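Local structure of IclR family transcriptional regulator (Brucella abortus, 5WHM) at residues G192-R195 with A196-D199. The protein probably binds DNA through a helix-turn-helix domain and represses transcription as an IclR-type regulator, its C-terminal domain being of the kind that senses effectors. Sequence-based numbering, arbitrary orientation.
Sequences GLDR and ALRD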
loop_
_atom_site.group_PDB
_atom_site.type_symbol
_atom_site.label_atom_id
_atom_site.label_comp_id
_atom_site.label_asym_id
_atom_site.label_seq_id
_atom_site.Cartn_x
_atom_site.Cartn_y
_atom_site.Cartn_z
ATOM N N GLY C 192 -8.816 -27.153 -15.798
ATOM C CA GLY C 192 -7.664 -26.304 -16.043
ATOM C C GLY C 192 -6.645 -26.360 -14.922
ATOM O O GLY C 192 -5.437 -26.305 -15.168
ATOM N N LEU C 193 -7.119 -26.487 -13.683
ATOM C CA LEU C 193 -6.225 -26.592 -12.538
ATOM C C LEU C 193 -5.493 -27.933 -12.524
ATOM O O LEU C 193 -4.284 -27.982 -12.263
ATOM C CB LEU C 193 -7.034 -26.384 -11.260
ATOM C CG LEU C 193 -6.308 -26.147 -9.952
ATOM C CD1 LEU C 193 -5.377 -24.928 -10.059
ATOM C CD2 LEU C 193 -7.354 -25.951 -8.888
ATOM N N ASP C 194 -6.207 -29.029 -12.808
ATOM C CA ASP C 194 -5.567 -30.344 -12.849
ATOM C C ASP C 194 -4.483 -30.412 -13.915
ATOM O O ASP C 194 -3.459 -31.075 -13.721
ATOM C CB ASP C 194 -6.607 -31.443 -13.090
ATOM C CG ASP C 194 -7.325 -31.867 -11.816
ATOM O OD1 ASP C 194 -6.816 -31.558 -10.714
ATOM O OD2 ASP C 194 -8.391 -32.526 -11.919
ATOM N N ARG C 195 -4.701 -29.760 -15.061
ATOM C CA ARG C 195 -3.630 -29.641 -16.050
ATOM C C ARG C 195 -2.408 -28.950 -15.462
ATOM O O ARG C 195 -1.271 -29.389 -15.681
ATOM C CB ARG C 195 -4.117 -28.881 -17.283
ATOM C CG ARG C 195 -4.657 -29.759 -18.386
ATOM C CD ARG C 195 -4.865 -28.956 -19.667
ATOM N NE ARG C 195 -5.738 -27.808 -19.433
ATOM C CZ ARG C 195 -7.062 -27.848 -19.547
ATOM N NH1 ARG C 195 -7.657 -28.982 -19.901
ATOM N NH2 ARG C 195 -7.790 -26.760 -19.310
ATOM N N ALA C 196 -2.622 -27.852 -14.719
ATOM C CA ALA C 196 -1.506 -27.099 -14.161
ATOM C C ALA C 196 -0.779 -27.913 -13.099
ATOM O O ALA C 196 0.460 -27.959 -13.074
ATOM C CB ALA C 196 -2.004 -25.766 -13.579
ATOM N N LEU C 197 -1.537 -28.572 -12.223
ATOM C CA LEU C 197 -0.908 -29.377 -11.184
ATOM C C LEU C 197 -0.077 -30.480 -11.800
ATOM O O LEU C 197 1.002 -30.814 -11.300
ATOM C CB LEU C 197 -1.969 -29.945 -10.230
ATOM C CG LEU C 197 -2.811 -28.918 -9.448
ATOM C CD1 LEU C 197 -3.925 -29.608 -8.640
ATOM C CD2 LEU C 197 -1.972 -28.023 -8.530
ATOM N N ARG C 198 -0.567 -31.056 -12.904
ATOM C CA ARG C 198 0.169 -32.077 -13.627
ATOM C C ARG C 198 1.443 -31.512 -14.248
ATOM O O ARG C 198 2.510 -32.145 -14.194
ATOM C CB ARG C 198 -0.742 -32.664 -14.707
ATOM C CG ARG C 198 -0.083 -33.666 -15.563
ATOM C CD ARG C 198 0.364 -34.854 -14.739
ATOM N NE ARG C 198 -0.707 -35.417 -13.918
ATOM C CZ ARG C 198 -1.541 -36.365 -14.342
ATOM N NH1 ARG C 198 -1.423 -36.833 -15.579
ATOM N NH2 ARG C 198 -2.494 -36.847 -13.546
ATOM N N ASP C 199 1.331 -30.341 -14.891
ATOM C CA ASP C 199 2.503 -29.651 -15.416
ATOM C C ASP C 199 3.526 -29.366 -14.320
ATOM O O ASP C 199 4.733 -29.470 -14.547
ATOM C CB ASP C 199 2.086 -28.337 -16.085
ATOM C CG ASP C 199 1.649 -28.530 -17.534
ATOM O OD1 ASP C 199 1.599 -29.695 -17.998
ATOM O OD2 ASP C 199 1.380 -27.514 -18.213
#
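Leu193 O accepts a hydrogen bond from Leu197 N at 2.8 Å, a nearly straight bond (166° at the hydrogen) and the shortest of four i+4 to i backbone bonds over about two turns of alpha-helix 186-203. The helix belongs to the GAF-like C-terminal domain of the IclR family. The neighbouring bonds run from Ala196 N to Gly192 O, from Arg198 N to Asp194 O and from Asp199 N to Arg195 O; the first is the longest, at 3.2 Å.

Leu193 and Leu197 lie one turn apart and both lean on helix 157-165, Leu193 against Arg160 and Leu163, Leu197 against Ala164. Between themselves they touch loosely, Leu193 CG to Leu197 CD1 at 4.4 Å. With its CG beside the backbone N (chi1 -62°), Leu197 folds back along the helix, which sets CG 3.3 Å from Leu193 O. Ala196, buried, packs on Arg160 and on Cys206 of strand 206-209, so this face of the helix spans both elements.

The outer face, with Asp194, Arg195 and Arg198, is charged. Asp194 sends OD1 into a salt bridge with Arg190, one turn earlier, and the same oxygen passes Leu197 CD1 at 4.1 Å. Arg195 reaches Glu211 in a long, weak ion pair. Asp199, by contrast, touches Leu207 of strand 206-209, the strand that Ala196 also meets, and its chi1 of -85° keeps CG beside its own backbone N and 3.6 Å from Arg195 O.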